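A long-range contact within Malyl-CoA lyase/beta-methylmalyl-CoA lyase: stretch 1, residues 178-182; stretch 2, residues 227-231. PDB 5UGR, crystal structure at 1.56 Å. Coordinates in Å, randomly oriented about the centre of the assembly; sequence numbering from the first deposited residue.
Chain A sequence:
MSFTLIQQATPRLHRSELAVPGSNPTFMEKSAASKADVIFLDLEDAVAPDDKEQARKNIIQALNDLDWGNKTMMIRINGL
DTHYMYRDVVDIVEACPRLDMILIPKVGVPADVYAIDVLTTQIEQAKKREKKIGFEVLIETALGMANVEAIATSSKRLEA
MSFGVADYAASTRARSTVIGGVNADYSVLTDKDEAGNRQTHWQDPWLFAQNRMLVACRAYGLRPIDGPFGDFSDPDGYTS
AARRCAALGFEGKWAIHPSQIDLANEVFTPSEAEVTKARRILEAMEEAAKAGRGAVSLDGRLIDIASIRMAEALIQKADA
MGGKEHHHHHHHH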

ATOM      1  N   VAL A 178     -25.654  19.159  21.420  1.00 32.30           N
ATOM      2  CA  VAL A 178     -25.248  20.561  21.261  1.00 35.55           C
ATOM      3  C   VAL A 178     -24.162  20.453  20.173  1.00 32.55           C
ATOM      4  O   VAL A 178     -23.494  19.427  20.092  1.00 37.14           O
ATOM      5  CB  VAL A 178     -24.556  20.962  22.637  1.00 43.39           C
ATOM      6  CG1 VAL A 178     -23.622  22.151  22.580  1.00 49.47           C
ATOM      7  CG2 VAL A 178     -25.626  21.154  23.714  1.00 53.04           C
ATOM      8  N   ILE A 179     -23.941  21.516  19.406  1.00 24.22           N
ATOM      9  CA  ILE A 179     -22.902  21.588  18.375  1.00 21.56           C
ATOM     10  C   ILE A 179     -21.593  22.005  19.066  1.00 22.37           C
ATOM     11  O   ILE A 179     -21.409  23.138  19.502  1.00 21.35           O
ATOM     12  CB  ILE A 179     -23.290  22.562  17.296  1.00 21.50           C
ATOM     13  CG1 ILE A 179     -24.603  22.036  16.600  1.00 24.08           C
ATOM     14  CG2 ILE A 179     -22.162  22.740  16.284  1.00 21.64           C
ATOM     15  CD1 ILE A 179     -25.193  23.028  15.587  1.00 30.58           C
ATOM     16  N   GLY A 180     -20.642  21.103  19.101  1.00 20.76           N
ATOM     17  CA  GLY A 180     -19.422  21.400  19.764  1.00 19.23           C
ATOM     18  C   GLY A 180     -19.666  21.427  21.291  1.00 21.40           C
ATOM     19  O   GLY A 180     -20.700  20.968  21.872  1.00 28.94           O
ATOM     20  N   GLY A 181     -18.685  21.993  21.926  1.00 17.74           N
ATOM     21  CA  GLY A 181     -18.637  22.114  23.364  1.00 15.85           C
ATOM     22  C   GLY A 181     -18.045  20.921  24.085  1.00 17.00           C
ATOM     23  O   GLY A 181     -17.510  20.025  23.470  1.00 19.95           O
ATOM     24  N   VAL A 182     -18.169  20.960  25.392  1.00 15.63           N
ATOM     25  CA  VAL A 182     -17.555  20.016  26.298  1.00 14.77           C
ATOM     26  C   VAL A 182     -18.655  19.196  27.053  1.00 15.83           C
ATOM     27  O   VAL A 182     -19.876  19.327  26.778  1.00 19.31           O
ATOM     28  CB  VAL A 182     -16.535  20.719  27.189  1.00 16.41           C
ATOM     29  CG1 VAL A 182     -15.385  21.232  26.324  1.00 20.11           C
ATOM     30  CG2 VAL A 182     -17.201  21.818  27.969  1.00 18.95           C
ATOM     31  N   GLY A 227     -14.532  23.621  13.133  1.00 13.21           N
ATOM     32  CA  GLY A 227     -15.907  23.730  12.682  1.00 13.74           C
ATOM     33  C   GLY A 227     -16.836  24.539  13.621  1.00 13.18           C
ATOM     34  O   GLY A 227     -16.373  25.417  14.366  1.00 14.88           O
ATOM     35  N   PRO A 228     -18.122  24.232  13.584  1.00 14.18           N
ATOM     36  CA  PRO A 228     -19.117  25.075  14.228  1.00 15.27           C
ATOM     37  C   PRO A 228     -19.165  24.908  15.737  1.00 14.53           C
ATOM     38  O   PRO A 228     -18.828  23.834  16.255  1.00 14.87           O
ATOM     39  CB  PRO A 228     -20.428  24.601  13.587  1.00 16.75           C
ATOM     40  CG  PRO A 228     -20.152  23.148  13.252  1.00 17.62           C
ATOM     41  CD  PRO A 228     -18.713  23.104  12.831  1.00 14.64           C
ATOM     42  N   PHE A 229     -19.632  25.970  16.422  1.00 15.32           N
ATOM     43  CA  PHE A 229     -19.917  26.000  17.860  1.00 14.48           C
ATOM     44  C   PHE A 229     -21.322  26.570  17.967  1.00 15.80           C
ATOM     45  O   PHE A 229     -21.585  27.666  17.471  1.00 16.58           O
ATOM     46  CB  PHE A 229     -18.914  26.898  18.535  1.00 15.81           C
ATOM     47  CG  PHE A 229     -19.089  27.031  20.033  1.00 14.63           C
ATOM     48  CD1 PHE A 229     -18.522  26.105  20.888  1.00 16.36           C
ATOM     49  CD2 PHE A 229     -19.877  28.036  20.586  1.00 15.18           C
ATOM     50  CE1 PHE A 229     -18.673  26.221  22.259  1.00 18.12           C
ATOM     51  CE2 PHE A 229     -20.013  28.174  21.963  1.00 17.02           C
ATOM     52  CZ  PHE A 229     -19.424  27.259  22.802  1.00 16.17           C
ATOM     53  N   GLY A 230     -22.228  25.784  18.562  1.00 16.81           N
ATOM     54  CA  GLY A 230     -23.662  26.088  18.479  1.00 18.50           C
ATOM     55  C   GLY A 230     -24.227  27.064  19.476  1.00 20.15           C
ATOM     56  O   GLY A 230     -25.326  27.609  19.252  1.00 23.59           O
ATOM     57  N   ASP A 231     -23.525  27.331  20.567  1.00 18.65           N
ATOM     58  CA  ASP A 231     -24.148  28.128  21.601  1.00 17.29           C
ATOM     59  C   ASP A 231     -23.853  29.600  21.408  1.00 18.69           C
ATOM     60  O   ASP A 231     -22.863  30.138  21.902  1.00 18.05           O
ATOM     61  CB  ASP A 231     -23.763  27.632  22.999  1.00 18.59           C
ATOM     62  CG  ASP A 231     -24.545  28.349  24.121  1.00 19.49           C
ATOM     63  OD1 ASP A 231     -25.327  29.301  23.811  1.00 21.22           O
ATOM     64  OD2 ASP A 231     -24.379  27.913  25.298  1.00 20.81           O
TER
HETATM   65  O   HOH W   1     -21.953  24.889  21.681  1.00 25.61           O

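Where two loops lie close together without forming a sheet, a single backbone hydrogen bond can be accompanied by a few side-chain contacts around it. The contact between residues 178-182 and 227-231 of malyl-CoA lyase/beta-methylmalyl-CoA lyase is a compact example, burying 234 Å² in all. Neither stretch adopts a regular helix or strand, yet their backbones approach closely: the CA atoms of Ile179 and Gly230 are 4.6 Å apart. At this point Gly230 N donates a hydrogen bond to Ile179 O at 2.9 Å, with an N-H...O angle of 161°, close to linear. Ile179 O also accepts from a water whose oxygen lies 2.8 Å away, and that water in turn accepts a weak hydrogen bond from Asp231 N at 3.1 Å. One carbonyl thus ties the loops together both directly and through solvent.

Ile179 supplies the main side-chain contact. Its CA-to-CB bond points toward the opposing stretch, and chi1 in the m well (-63°) sets CG2 3.7 Å from Pro228 CG and 3.5 Å from Pro228 O. With chi2 at t (173°), the CG1-CD1 arm is extended. CG2 makes the contact with Pro228, and the longer arm, clear of the proline ring, passes alongside Gly230, with Ile179 CD1 4.5 Å from Gly230 CA. Pro228 meets it with a ring in the C-gamma endo pucker, its CA-to-CB bond directed sideways, and both Pro228 CB and Pro228 CG lie 3.7 Å from Ile179 CG2.

Close backbone approach has a price, paid in glycine. An ideal CB on Gly230 would point toward stretch 1 and lie 2.8 Å from Ile179 CB, a clash; the absence of a side chain leaves that space to the isoleucine. Gly180 has a positive phi (71°), which by itself favours glycine, and a CB there would also sit a tight 3.2 Å from Pro228 O. At Gly181 the constraint is local: its backbone angles would jam a CB against the carbonyl oxygen of Gly180.

Phe229 illustrates how a side chain can start in one direction and still contribute in another. Its CA-to-CB bond points away from stretch 1, but chi1 at t (180°) places the ring so that its end comes nearer, and chi2 of 86° sets the tilt of its plane; Phe229 CE1 is 4.2 Å from Gly181 N. The approach is oblique and loose, and the residue is buried. Its backbone comes nearer than its ring, with CA 3.6 Å from Ile179 O.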